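Side-chain contacts in thioredoxin-like protein (Parabacteroides distasonis, PDB 4FO5), which has a thioredoxin-like fold of the AhpC/TSA family and is classed as an oxidoreductase, though its activity and substrate are not established: residues Leu36-Ala41 with Ala49-Leu54; Lys107-Arg112 with Lys116-Asn121. All blocks are in the same frame, centred on the assembly; numbering follows the deposited sequence.

Interaction 1: Leu36-Ala41 with Ala49-Leu54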
loop_
_atom_site.group_PDB
_atom_site.type_symbol
_atom_site.label_atom_id
_atom_site.label_comp_id
_atom_site.label_asym_id
_atom_site.label_seq_id
_atom_site.Cartn_x
_atom_site.Cartn_y
_atom_site.Cartn_z
ATOM N N LEU A 36 1.545 -5.247 -1.791
ATOM C CA LEU A 36 0.362 -4.723 -1.151
ATOM C C LEU A 36 0.632 -3.224 -0.963
ATOM O O LEU A 36 1.433 -2.830 -0.097
ATOM C CB LEU A 36 0.020 -5.430 0.178
ATOM C CG LEU A 36 -1.216 -4.838 0.901
ATOM C CD1 LEU A 36 -2.490 -5.027 0.081
ATOM C CD2 LEU A 36 -1.375 -5.434 2.254
ATOM N N LEU A 37 0.005 -2.412 -1.828
ATOM C CA LEU A 37 0.091 -0.959 -1.778
ATOM C C LEU A 37 -1.050 -0.450 -0.927
ATOM O O LEU A 37 -2.191 -0.691 -1.278
ATOM C CB LEU A 37 0.035 -0.362 -3.194
ATOM C CG LEU A 37 0.012 1.149 -3.278
ATOM C CD1 LEU A 37 1.335 1.737 -2.772
ATOM C CD2 LEU A 37 -0.194 1.576 -4.701
ATOM N N ASN A 38 -0.759 0.205 0.200
ATOM C CA ASN A 38 -1.806 0.691 1.069
ATOM C C ASN A 38 -1.644 2.181 1.405
ATOM O O ASN A 38 -0.552 2.628 1.709
ATOM C CB ASN A 38 -1.857 -0.143 2.340
ATOM C CG ASN A 38 -2.998 0.233 3.216
ATOM O OD1 ASN A 38 -4.154 0.108 2.836
ATOM N ND2 ASN A 38 -2.697 0.691 4.423
ATOM N N PHE A 39 -2.732 2.945 1.302
ATOM C CA PHE A 39 -2.761 4.369 1.632
ATOM C C PHE A 39 -3.534 4.551 2.892
ATOM O O PHE A 39 -4.613 3.975 3.050
ATOM C CB PHE A 39 -3.385 5.196 0.491
ATOM C CG PHE A 39 -2.562 5.146 -0.773
ATOM C CD1 PHE A 39 -1.464 5.980 -0.938
ATOM C CD2 PHE A 39 -2.829 4.203 -1.760
ATOM C CE1 PHE A 39 -0.696 5.932 -2.108
ATOM C CE2 PHE A 39 -2.074 4.163 -2.932
ATOM C CZ PHE A 39 -1.007 5.020 -3.094
ATOM N N TRP A 40 -2.996 5.365 3.796
ATOM C CA TRP A 40 -3.616 5.661 5.076
ATOM C C TRP A 40 -3.112 7.008 5.591
ATOM O O TRP A 40 -2.198 7.588 5.015
ATOM C CB TRP A 40 -3.303 4.535 6.104
ATOM C CG TRP A 40 -1.860 4.502 6.509
ATOM C CD1 TRP A 40 -0.812 4.073 5.756
ATOM C CD2 TRP A 40 -1.299 5.006 7.730
ATOM N NE1 TRP A 40 0.366 4.242 6.441
ATOM C CE2 TRP A 40 0.099 4.829 7.652
ATOM C CE3 TRP A 40 -1.843 5.598 8.881
ATOM C CZ2 TRP A 40 0.967 5.219 8.684
ATOM C CZ3 TRP A 40 -0.979 5.992 9.900
ATOM C CH2 TRP A 40 0.403 5.788 9.801
ATOM N N ALA A 41 -3.697 7.484 6.687
ATOM C CA ALA A 41 -3.284 8.699 7.391
ATOM C C ALA A 41 -3.766 8.606 8.823
ATOM O O ALA A 41 -4.838 8.046 9.061
ATOM C CB ALA A 41 -3.846 9.943 6.717
ATOM N N ALA A 49 -6.365 1.784 11.370
ATOM C CA ALA A 49 -6.596 0.431 11.905
ATOM C C ALA A 49 -6.394 -0.637 10.821
ATOM O O ALA A 49 -5.827 -1.675 11.123
ATOM C CB ALA A 49 -7.989 0.313 12.505
ATOM N N ARG A 50 -6.819 -0.391 9.565
ATOM C CA ARG A 50 -6.601 -1.354 8.463
ATOM C C ARG A 50 -5.125 -1.560 8.199
ATOM O O ARG A 50 -4.685 -2.677 7.912
ATOM C CB ARG A 50 -7.263 -0.874 7.157
ATOM C CG ARG A 50 -8.782 -0.928 7.168
ATOM C CD ARG A 50 -9.360 -0.766 5.755
ATOM N NE ARG A 50 -8.938 0.474 5.082
ATOM C CZ ARG A 50 -9.525 1.658 5.237
ATOM N NH1 ARG A 50 -10.559 1.795 6.065
ATOM N NH2 ARG A 50 -9.073 2.719 4.581
ATOM N N ASN A 51 -4.343 -0.477 8.326
ATOM C CA ASN A 51 -2.900 -0.512 8.127
ATOM C C ASN A 51 -2.215 -1.502 9.091
ATOM O O ASN A 51 -1.412 -2.320 8.648
ATOM C CB ASN A 51 -2.307 0.879 8.303
ATOM C CG ASN A 51 -0.882 0.935 7.826
ATOM O OD1 ASN A 51 -0.534 0.333 6.818
ATOM N ND2 ASN A 51 -0.027 1.626 8.549
ATOM N N VAL A 52 -2.580 -1.454 10.388
ATOM C CA VAL A 52 -2.040 -2.336 11.423
ATOM C C VAL A 52 -2.412 -3.772 11.102
ATOM O O VAL A 52 -1.562 -4.654 11.195
ATOM C CB VAL A 52 -2.542 -1.912 12.839
ATOM C CG1 VAL A 52 -2.206 -2.956 13.901
ATOM C CG2 VAL A 52 -1.983 -0.549 13.228
ATOM N N GLN A 53 -3.676 -4.017 10.730
ATOM C CA GLN A 53 -4.143 -5.369 10.458
ATOM C C GLN A 53 -3.475 -5.934 9.227
ATOM O O GLN A 53 -3.013 -7.073 9.275
ATOM C CB GLN A 53 -5.666 -5.434 10.364
ATOM C CG GLN A 53 -6.372 -5.096 11.697
ATOM C CD GLN A 53 -5.904 -5.887 12.909
ATOM O OE1 GLN A 53 -5.835 -7.124 12.888
ATOM N NE2 GLN A 53 -5.615 -5.187 14.020
ATOM N N LEU A 54 -3.342 -5.135 8.163
ATOM C CA LEU A 54 -2.648 -5.588 6.946
ATOM C C LEU A 54 -1.151 -5.859 7.203
ATOM O O LEU A 54 -0.670 -6.924 6.820
ATOM C CB LEU A 54 -2.807 -4.582 5.792
ATOM C CG LEU A 54 -4.230 -4.445 5.212
ATOM C CD1 LEU A 54 -4.349 -3.170 4.388
ATOM C CD2 LEU A 54 -4.641 -5.680 4.400
HETATM O O HOH W 1 -6.291 1.915 3.425
HETATM O O HOH W 2 -6.693 -0.546 3.473
#
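The carboxamide of Asn51 overlaps one face of the Trp40 indole. Asn51 ND2 sits 3.3 Å from Trp40 CE2, above the plane and shifted toward the rim. Amide and ring are nearly parallel, with planes 20° apart. Further back, Asn51 CB makes a CH-pi contact over the five-membered ring. A chi1 of -168° sets the Asn51 CG opposite its backbone N, which carries the amide off the helix and along the indole. Trp40 NE1 and Asn51 ND2 come close, but both are donors and do not bond. Instead, Asn51 ND2 is hydrogen-bonded to Gln94 OE1 and Asn51 OD1 to Ser70 OG. These two bonds fix how the amide is turned.

Asn51 OD1 also takes a weak bond from Asn38 ND2, 3.2 Å long and bent to 133° at the hydrogen. The oxygen of the Asn38 amide is held by two waters. Asn38 OD1 accepts from water 1 at 2.9 Å and from water 2 at 2.7 Å. Both waters accept from Arg50, water 1 from NH2 and water 2 from NE, and water 1 also donates to Phe39 O. Buried Asn38 is thus linked through two waters to Arg50, a partly exposed residue.

Leu54 forms the apolar end. Its CD1 lies 3.6 Å from Asn38 OD1, and its CB packs 3.9 Å from Leu36 CD2. The two leucine side chains cross at about a right angle.

Strand 34-40 and helix 45-58 are the first two elements of a beta-alpha-beta unit completed by strand 66-72. The segments run roughly antiparallel, their axes 8.8 Å apart at closest. Strand 34-40 is central in the sheet, flanked by parallel strand 66-72 and antiparallel strand 117-120, and helix 45-58 packs on one face of it.

Interaction 2: Lys107-Arg112 with Lys116-Asn121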
loop_
_atom_site.group_PDB
_atom_site.type_symbol
_atom_site.label_atom_id
_atom_site.label_comp_id
_atom_site.label_asym_id
_atom_site.label_seq_id
_atom_site.Cartn_x
_atom_site.Cartn_y
_atom_site.Cartn_z
ATOM N N LYS A 107 -3.650 12.401 -6.118
ATOM C CA LYS A 107 -4.498 12.589 -7.286
ATOM C C LYS A 107 -4.454 11.357 -8.210
ATOM O O LYS A 107 -5.510 10.933 -8.687
ATOM C CB LYS A 107 -4.101 13.866 -8.046
ATOM N N LYS A 108 -3.254 10.770 -8.442
ATOM C CA LYS A 108 -3.056 9.589 -9.307
ATOM C C LYS A 108 -3.824 8.359 -8.805
ATOM O O LYS A 108 -4.329 7.590 -9.618
ATOM C CB LYS A 108 -1.560 9.233 -9.423
ATOM C CG LYS A 108 -1.030 9.188 -10.841
ATOM C CD LYS A 108 0.494 9.136 -10.847
ATOM N N TYR A 109 -3.924 8.173 -7.482
ATOM C CA TYR A 109 -4.622 7.009 -6.945
ATOM C C TYR A 109 -6.076 7.306 -6.565
ATOM O O TYR A 109 -6.727 6.444 -5.966
ATOM C CB TYR A 109 -3.850 6.411 -5.760
ATOM C CG TYR A 109 -2.792 5.460 -6.261
ATOM C CD1 TYR A 109 -3.085 4.120 -6.483
ATOM C CD2 TYR A 109 -1.528 5.924 -6.628
ATOM C CE1 TYR A 109 -2.145 3.257 -7.035
ATOM C CE2 TYR A 109 -0.574 5.066 -7.173
ATOM C CZ TYR A 109 -0.881 3.728 -7.349
ATOM O OH TYR A 109 0.047 2.867 -7.856
ATOM N N ASP A 110 -6.594 8.496 -6.967
ATOM C CA ASP A 110 -7.965 8.964 -6.732
ATOM C C ASP A 110 -8.321 8.833 -5.236
ATOM O O ASP A 110 -9.406 8.345 -4.875
ATOM C CB ASP A 110 -8.939 8.169 -7.629
ATOM C CG ASP A 110 -10.293 8.801 -7.883
ATOM O OD1 ASP A 110 -10.473 10.000 -7.537
ATOM O OD2 ASP A 110 -11.168 8.109 -8.450
ATOM N N LEU A 111 -7.387 9.280 -4.363
ATOM C CA LEU A 111 -7.538 9.151 -2.906
ATOM C C LEU A 111 -8.567 10.103 -2.324
ATOM O O LEU A 111 -8.875 9.983 -1.132
ATOM C CB LEU A 111 -6.197 9.292 -2.160
ATOM C CG LEU A 111 -5.103 8.264 -2.473
ATOM C CD1 LEU A 111 -3.893 8.523 -1.606
ATOM C CD2 LEU A 111 -5.593 6.815 -2.271
ATOM N N ARG A 112 -9.157 10.995 -3.159
ATOM C CA ARG A 112 -10.237 11.896 -2.736
ATOM C C ARG A 112 -11.516 11.066 -2.490
ATOM O O ARG A 112 -12.406 11.486 -1.747
ATOM C CB ARG A 112 -10.485 13.009 -3.785
ATOM C CG ARG A 112 -11.057 12.519 -5.117
ATOM C CD ARG A 112 -11.654 13.650 -5.935
ATOM N NE ARG A 112 -12.874 13.235 -6.634
ATOM C CZ ARG A 112 -12.901 12.626 -7.817
ATOM N NH1 ARG A 112 -11.769 12.342 -8.454
ATOM N NH2 ARG A 112 -14.059 12.290 -8.371
ATOM N N LYS A 116 -7.427 3.614 0.217
ATOM C CA LYS A 116 -7.609 2.337 -0.432
ATOM C C LYS A 116 -6.300 1.546 -0.409
ATOM O O LYS A 116 -5.244 2.110 -0.118
ATOM C CB LYS A 116 -8.015 2.688 -1.894
ATOM C CG LYS A 116 -8.643 1.598 -2.752
ATOM C CD LYS A 116 -9.398 2.210 -3.936
ATOM C CE LYS A 116 -9.893 1.187 -4.933
ATOM N NZ LYS A 116 -10.328 1.818 -6.211
ATOM N N ASN A 117 -6.377 0.245 -0.700
ATOM C CA ASN A 117 -5.229 -0.625 -0.862
ATOM C C ASN A 117 -5.367 -1.368 -2.199
ATOM O O ASN A 117 -6.466 -1.471 -2.760
ATOM C CB ASN A 117 -5.012 -1.582 0.321
ATOM C CG ASN A 117 -5.914 -2.793 0.419
ATOM O OD1 ASN A 117 -6.226 -3.493 -0.563
ATOM N ND2 ASN A 117 -6.240 -3.147 1.643
ATOM N N PHE A 118 -4.248 -1.836 -2.719
ATOM C CA PHE A 118 -4.190 -2.534 -3.993
ATOM C C PHE A 118 -3.198 -3.665 -3.914
ATOM O O PHE A 118 -2.086 -3.481 -3.426
ATOM C CB PHE A 118 -3.757 -1.563 -5.130
ATOM C CG PHE A 118 -4.573 -0.301 -5.254
ATOM C CD1 PHE A 118 -4.250 0.833 -4.513
ATOM C CD2 PHE A 118 -5.695 -0.260 -6.066
ATOM C CE1 PHE A 118 -5.032 1.979 -4.584
ATOM C CE2 PHE A 118 -6.455 0.908 -6.170
ATOM C CZ PHE A 118 -6.104 2.027 -5.445
ATOM N N LEU A 119 -3.603 -4.841 -4.367
ATOM C CA LEU A 119 -2.709 -5.975 -4.504
ATOM C C LEU A 119 -2.195 -5.934 -5.959
ATOM O O LEU A 119 -2.981 -6.031 -6.900
ATOM C CB LEU A 119 -3.406 -7.297 -4.151
ATOM C CG LEU A 119 -2.520 -8.554 -4.177
ATOM C CD1 LEU A 119 -1.353 -8.440 -3.176
ATOM C CD2 LEU A 119 -3.344 -9.778 -3.862
ATOM N N ILE A 120 -0.899 -5.686 -6.117
ATOM C CA ILE A 120 -0.221 -5.548 -7.394
ATOM C C ILE A 120 0.670 -6.777 -7.624
ATOM O O ILE A 120 1.474 -7.123 -6.752
ATOM C CB ILE A 120 0.586 -4.198 -7.410
ATOM C CG1 ILE A 120 -0.347 -2.973 -7.078
ATOM C CG2 ILE A 120 1.320 -4.016 -8.731
ATOM C CD1 ILE A 120 0.371 -1.615 -6.717
ATOM N N ASN A 121 0.566 -7.404 -8.829
ATOM C CA ASN A 121 1.365 -8.588 -9.151
ATOM C C ASN A 121 2.790 -8.173 -9.598
ATOM O O ASN A 121 3.101 -6.987 -9.590
ATOM C CB ASN A 121 0.656 -9.493 -10.188
ATOM C CG ASN A 121 0.561 -8.977 -11.615
ATOM O OD1 ASN A 121 1.137 -7.958 -12.001
ATOM N ND2 ASN A 121 -0.188 -9.676 -12.429
#
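Tyr109 crosses from the end of helix 104-108 to Phe118 on strand 117-120. Its CB points toward the strand, and with chi1 -85° the ring lies with its CD1 side against Phe118. CD1 makes the closest approach, 3.5 Å from Phe118 CE1 and 3.8 Å from Phe118 CZ. The next atom out, Tyr109 CE1, lies over a face of the Phe118 ring, 4.0 Å from Phe118 CE1. The ring centroids are 5.3 Å apart and the planes meet at 55°, so the pair is oblique. Phe118 CZ lies at the edge of the tyrosine ring and in its plane. At the tip, Tyr109 OH is hydrogen-bonded to Pro14 O, which satisfies the buried hydroxyl and anchors the ring at its far end. The same ring also meets that of Phe39 and touches Leu37 and Ala13.

Tyr109 is the first residue to leave the helix, which ends in a Schellman motif. Asp110, with a positive phi of 51°, is its C-prime residue. Asp110 N bonds to Lys107 O at 3.2 Å, and Leu111 N to the carbonyl five residues before it. The short turn that follows leads into strand 117-120 and probably corresponds to the cis-proline loop of thioredoxins, although this chain has no proline there.

Leu111 starts the 3-10 turn. Its first bond points neither toward the strand nor away from it, but the end of the side chain comes nearer, and CD2 lies 4.4 Å from Lys116 N. It also packs on Phe39. On the outer side, Asp110 OD1 forms a 2.8 Å salt bridge with Arg112 NH1, although Arg112 is poorly ordered. Lys116 NZ stands 6.7 Å from Asp110 OD2; the two opposite charges are not in contact but would probably attract one another weakly.

Overall arrangement
From the N terminus, the chain first passes through strand 34-40 and turns back into helix 45-58, where interaction 1 closes a short loop. It then runs through strands 66-72 and 94-96 before helix 104-108 opens interaction 2. That contact closes a still tighter loop onto strand 117-120. The two loops follow in series and neither nest nor cross. They meet in the sheet, where strands 34-40 and 117-120 are antiparallel neighbours, joined by probable hydrogen bonds from Phe118 N to Leu37 O and from Phe39 N to Lys116 O. Interaction 1 ties a helix to one face, and interaction 2 ties a helix end to the other.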